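Local structure of pyruvate formate-lyase 2 (Archaeoglobus fulgidus, 2F3O) at residues A[373-387]-A[705-717]. The protein is of unknown precise function but belongs to the glycyl radical enzymes, a family whose lyase activity it probably shares. Numbering follows the deposited sequence.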
loop_
_atom_site.group_PDB
_atom_site.type_symbol
_atom_site.label_atom_id
_atom_site.label_comp_id
_atom_site.label_asym_id
_atom_site.label_seq_id
_atom_site.Cartn_x
_atom_site.Cartn_y
_atom_site.Cartn_z
ATOM N N ILE A 373 19.261 32.879 13.301
ATOM C CA ILE A 373 18.986 34.255 12.937
ATOM C C ILE A 373 18.593 34.333 11.481
ATOM O O ILE A 373 18.900 33.431 10.683
ATOM C CB ILE A 373 20.190 35.167 13.156
ATOM C CG1 ILE A 373 21.441 34.552 12.575
ATOM C CG2 ILE A 373 20.429 35.422 14.632
ATOM C CD1 ILE A 373 22.652 35.316 12.980
ATOM N N ASN A 374 17.911 35.419 11.139
ATOM C CA ASN A 374 17.429 35.636 9.780
ATOM C C ASN A 374 17.347 37.118 9.498
ATOM O O ASN A 374 17.724 37.937 10.336
ATOM C CB ASN A 374 16.057 34.984 9.569
ATOM C CG ASN A 374 15.059 35.326 10.667
ATOM O OD1 ASN A 374 14.615 36.459 10.789
ATOM N ND2 ASN A 374 14.691 34.340 11.454
ATOM N N LYS A 375 16.807 37.472 8.340
ATOM C CA LYS A 375 16.734 38.873 7.958
ATOM C C LYS A 375 15.728 39.710 8.765
ATOM O O LYS A 375 15.676 40.929 8.615
ATOM C CB LYS A 375 16.515 39.014 6.447
ATOM C CG LYS A 375 17.762 38.652 5.662
ATOM C CD LYS A 375 17.760 39.223 4.251
ATOM C CE LYS A 375 19.029 38.807 3.501
ATOM N NZ LYS A 375 18.881 38.845 2.008
ATOM N N GLY A 376 14.956 39.070 9.630
ATOM C CA GLY A 376 13.981 39.788 10.414
ATOM C C GLY A 376 14.250 39.728 11.902
ATOM O O GLY A 376 13.365 40.063 12.705
ATOM N N SER A 377 15.455 39.295 12.279
ATOM C CA SER A 377 15.841 39.223 13.697
ATOM C C SER A 377 15.965 40.642 14.277
ATOM O O SER A 377 16.401 41.540 13.561
ATOM C CB SER A 377 17.162 38.472 13.843
ATOM O OG SER A 377 17.068 37.156 13.338
ATOM N N PRO A 378 15.569 40.857 15.554
ATOM C CA PRO A 378 15.641 42.225 16.087
ATOM C C PRO A 378 17.078 42.693 16.196
ATOM O O PRO A 378 17.973 41.899 16.512
ATOM C CB PRO A 378 15.020 42.108 17.489
ATOM C CG PRO A 378 14.288 40.824 17.490
ATOM C CD PRO A 378 15.067 39.918 16.570
ATOM N N GLU A 379 17.281 43.974 15.901
ATOM C CA GLU A 379 18.604 44.586 15.829
ATOM C C GLU A 379 19.323 44.476 17.170
ATOM O O GLU A 379 20.521 44.167 17.207
ATOM C CB GLU A 379 18.482 46.045 15.368
ATOM C CG GLU A 379 19.778 46.859 15.367
ATOM C CD GLU A 379 20.906 46.199 14.579
ATOM O OE1 GLU A 379 20.680 45.808 13.402
ATOM O OE2 GLU A 379 22.022 46.081 15.145
ATOM N N SER A 380 18.576 44.671 18.261
ATOM C CA SER A 380 19.117 44.521 19.612
ATOM C C SER A 380 19.683 43.137 19.838
ATOM O O SER A 380 20.769 42.989 20.398
ATOM C CB SER A 380 18.052 44.813 20.656
ATOM O OG SER A 380 16.774 44.538 20.127
ATOM N N PHE A 381 18.964 42.128 19.362
ATOM C CA PHE A 381 19.396 40.760 19.541
ATOM C C PHE A 381 20.712 40.467 18.816
ATOM O O PHE A 381 21.582 39.781 19.358
ATOM C CB PHE A 381 18.296 39.768 19.146
ATOM C CG PHE A 381 18.659 38.341 19.430
ATOM C CD1 PHE A 381 18.917 37.929 20.734
ATOM C CD2 PHE A 381 18.782 37.423 18.406
ATOM C CE1 PHE A 381 19.281 36.626 21.007
ATOM C CE2 PHE A 381 19.136 36.121 18.670
ATOM C CZ PHE A 381 19.390 35.716 19.967
ATOM N N LEU A 382 20.868 41.019 17.616
ATOM C CA LEU A 382 22.123 40.879 16.857
ATOM C C LEU A 382 23.306 41.593 17.521
ATOM O O LEU A 382 24.436 41.106 17.467
ATOM C CB LEU A 382 21.959 41.397 15.424
ATOM C CG LEU A 382 21.111 40.628 14.414
ATOM C CD1 LEU A 382 21.418 41.106 12.995
ATOM C CD2 LEU A 382 21.394 39.155 14.551
ATOM N N LYS A 383 23.026 42.750 18.129
ATOM C CA LYS A 383 24.021 43.507 18.900
ATOM C C LYS A 383 24.485 42.677 20.084
ATOM O O LYS A 383 25.684 42.502 20.302
ATOM C CB LYS A 383 23.446 44.838 19.408
ATOM C CG LYS A 383 23.519 45.997 18.415
ATOM C CD LYS A 383 23.595 47.340 19.146
ATOM C CE LYS A 383 23.787 48.499 18.175
ATOM N NZ LYS A 383 22.677 48.567 17.180
ATOM N N ARG A 384 23.504 42.136 20.804
ATOM C CA ARG A 384 23.725 41.343 21.997
ATOM C C ARG A 384 24.433 40.026 21.722
ATOM O O ARG A 384 25.152 39.520 22.574
ATOM C CB ARG A 384 22.395 41.093 22.684
ATOM C CG ARG A 384 22.516 41.010 24.180
ATOM C CD ARG A 384 21.278 41.592 24.859
ATOM N NE ARG A 384 20.963 40.856 26.086
ATOM C CZ ARG A 384 20.045 41.222 26.978
ATOM N NH1 ARG A 384 19.336 42.334 26.793
ATOM N NH2 ARG A 384 19.842 40.472 28.058
ATOM N N LEU A 385 24.220 39.476 20.533
ATOM C CA LEU A 385 24.963 38.314 20.082
ATOM C C LEU A 385 26.394 38.700 19.812
ATOM O O LEU A 385 27.315 37.974 20.172
ATOM C CB LEU A 385 24.392 37.802 18.774
ATOM C CG LEU A 385 23.260 36.793 18.785
ATOM C CD1 LEU A 385 22.587 36.837 17.424
ATOM C CD2 LEU A 385 23.804 35.405 19.104
ATOM N N ALA A 386 26.566 39.845 19.155
ATOM C CA ALA A 386 27.895 40.319 18.767
ATOM C C ALA A 386 28.761 40.659 19.990
ATOM O O ALA A 386 29.975 40.430 19.970
ATOM C CB ALA A 386 27.795 41.512 17.809
ATOM N N GLU A 387 28.122 41.165 21.049
ATOM C CA GLU A 387 28.809 41.493 22.302
ATOM C C GLU A 387 29.353 40.254 22.986
ATOM O O GLU A 387 30.470 40.274 23.500
ATOM C CB GLU A 387 27.883 42.236 23.270
ATOM C CG GLU A 387 27.600 43.661 22.867
ATOM C CD GLU A 387 26.251 44.145 23.346
ATOM O OE1 GLU A 387 25.791 43.662 24.403
ATOM O OE2 GLU A 387 25.643 45.002 22.664
ATOM N N ASP A 705 32.588 44.945 19.172
ATOM C CA ASP A 705 31.205 44.862 18.726
ATOM C C ASP A 705 31.082 45.050 17.230
ATOM O O ASP A 705 30.793 44.102 16.503
ATOM C CB ASP A 705 30.369 45.942 19.412
ATOM C CG ASP A 705 30.043 45.600 20.839
ATOM O OD1 ASP A 705 30.676 44.670 21.379
ATOM O OD2 ASP A 705 29.157 46.261 21.419
ATOM N N ALA A 706 31.320 46.283 16.795
ATOM C CA ALA A 706 31.076 46.723 15.424
ATOM C C ALA A 706 31.584 45.755 14.360
ATOM O O ALA A 706 30.861 45.438 13.414
ATOM C CB ALA A 706 31.664 48.129 15.204
ATOM N N VAL A 707 32.803 45.255 14.544
ATOM C CA VAL A 707 33.442 44.465 13.503
ATOM C C VAL A 707 32.914 43.033 13.459
ATOM O O VAL A 707 33.020 42.361 12.428
ATOM C CB VAL A 707 35.008 44.522 13.589
ATOM C CG1 VAL A 707 35.567 43.421 14.476
ATOM C CG2 VAL A 707 35.638 44.465 12.185
ATOM N N ILE A 708 32.309 42.582 14.557
ATOM C CA ILE A 708 31.764 41.222 14.606
ATOM C C ILE A 708 30.319 41.161 14.125
ATOM O O ILE A 708 29.952 40.256 13.374
ATOM C CB ILE A 708 32.043 40.516 15.957
ATOM C CG1 ILE A 708 33.308 39.681 15.785
ATOM C CG2 ILE A 708 30.873 39.641 16.416
ATOM C CD1 ILE A 708 33.623 38.801 16.910
ATOM N N GLU A 709 29.532 42.168 14.484
ATOM C CA GLU A 709 28.221 42.337 13.881
ATOM C C GLU A 709 28.320 42.510 12.361
ATOM O O GLU A 709 27.439 42.070 11.630
ATOM C CB GLU A 709 27.494 43.525 14.493
ATOM C CG GLU A 709 25.995 43.424 14.369
ATOM C CD GLU A 709 25.283 44.711 14.725
ATOM O OE1 GLU A 709 25.585 45.279 15.800
ATOM O OE2 GLU A 709 24.417 45.151 13.933
ATOM N N ALA A 710 29.406 43.143 11.908
ATOM C CA ALA A 710 29.704 43.321 10.482
ATOM C C ALA A 710 29.799 41.974 9.825
ATOM O O ALA A 710 29.172 41.742 8.807
ATOM C CB ALA A 710 31.002 44.084 10.279
ATOM N N LEU A 711 30.562 41.085 10.443
ATOM C CA LEU A 711 30.729 39.737 9.935
ATOM C C LEU A 711 29.436 38.915 9.987
ATOM O O LEU A 711 29.169 38.144 9.059
ATOM C CB LEU A 711 31.848 39.018 10.685
ATOM C CG LEU A 711 33.267 39.536 10.432
ATOM C CD1 LEU A 711 34.271 38.827 11.353
ATOM C CD2 LEU A 711 33.656 39.403 8.962
ATOM N N ILE A 712 28.642 39.094 11.048
ATOM C CA ILE A 712 27.339 38.419 11.172
ATOM C C ILE A 712 26.405 38.836 10.043
ATOM O O ILE A 712 25.872 37.976 9.343
ATOM C CB ILE A 712 26.644 38.686 12.536
ATOM C CG1 ILE A 712 27.413 38.032 13.676
ATOM C CG2 ILE A 712 25.211 38.149 12.557
ATOM C CD1 ILE A 712 26.940 38.480 15.032
ATOM N N LYS A 713 26.259 40.145 9.832
ATOM C CA LYS A 713 25.377 40.663 8.788
ATOM C C LYS A 713 25.907 40.369 7.392
ATOM O O LYS A 713 25.144 40.283 6.431
ATOM C CB LYS A 713 25.148 42.157 8.968
ATOM C CG LYS A 713 24.355 42.493 10.209
ATOM C CD LYS A 713 24.100 43.976 10.315
ATOM C CE LYS A 713 22.886 44.242 11.178
ATOM N NZ LYS A 713 22.384 45.637 11.087
ATOM N N SER A 714 27.217 40.189 7.292
ATOM C CA SER A 714 27.836 39.863 6.022
ATOM C C SER A 714 27.569 38.415 5.637
ATOM O O SER A 714 27.231 38.142 4.494
ATOM C CB SER A 714 29.339 40.120 6.062
ATOM O OG SER A 714 29.881 40.070 4.762
ATOM N N SER A 715 27.702 37.495 6.590
ATOM C CA SER A 715 27.429 36.077 6.342
ATOM C C SER A 715 25.948 35.790 6.082
ATOM O O SER A 715 25.591 34.795 5.450
ATOM C CB SER A 715 27.890 35.236 7.529
ATOM O OG SER A 715 29.232 35.529 7.875
ATOM N N MET A 716 25.092 36.664 6.588
ATOM C CA MET A 716 23.676 36.566 6.334
ATOM C C MET A 716 23.365 37.038 4.927
ATOM O O MET A 716 22.659 36.352 4.180
ATOM C CB MET A 716 22.912 37.405 7.341
ATOM C CG MET A 716 21.432 37.373 7.146
ATOM S SD MET A 716 20.652 38.200 8.521
ATOM C CE MET A 716 21.299 37.231 9.870
ATOM N N GLU A 717 23.909 38.203 4.572
ATOM C CA GLU A 717 23.687 38.813 3.263
ATOM C C GLU A 717 24.243 37.969 2.115
ATOM O O GLU A 717 23.624 37.846 1.069
ATOM C CB GLU A 717 24.284 40.218 3.226
ATOM C CG GLU A 717 23.741 41.090 2.099
ATOM C CD GLU A 717 22.209 41.245 2.135
ATOM O OE1 GLU A 717 21.567 41.073 1.066
ATOM O OE2 GLU A 717 21.646 41.540 3.225
HETATM O O HOH W 1 20.421 36.543 1.387
#
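Ala386 and Glu709 interlock knobs-into-holes where helix 379-387 crosses helix 705-717, their axes 8.7 Å apart at 117°. Both helices flank one side of the mixed β-sheet that contains strands 368-373 and 396-400, and Leu385 and Ile712 reach down to strand 396-400. The methyl of Ala386 settles among Asp705, Ile708, Glu709 and Ile712, with its CB 3.9 Å from CG2 of Ile708. Glu709 can be followed outward as the reciprocal knob: its CB rests against CB of Ala386, CG passes the carbonyl oxygen of Leu382, and at the carboxylate OE1 lies alongside CG of Lys383 while OE2 faces Glu379. With CG anti to the backbone N, the extended chain carries the carboxylate across to helix 379-387. The two carboxylates, their planes 34° apart, probably tolerate each other's charge because the ammonium groups of Lys713 and Lys383 lie beside them. NZ of Lys713 donates to the syn side of Glu379 OE1 at 2.9 Å, a little out of the carboxylate plane, and forms a longer salt bridge to OE2 of Glu709; Lys383 adds a weak bond to OE2 of Glu379. A glutamine replacing Glu379 would probably leave Lys713 with just the longer salt bridge to Glu709 within this network, and Lys383 without its weak one. Farther along, Ile373 CD1 packs on CG2 of Ile712, crossing at about a right angle. Met716 runs out extended and then bends at chi3 (-57°), which brings CE to 3.8 Å from CG1 of Ile373 and leaves SD 3.5 Å from the backbone O of Asn374.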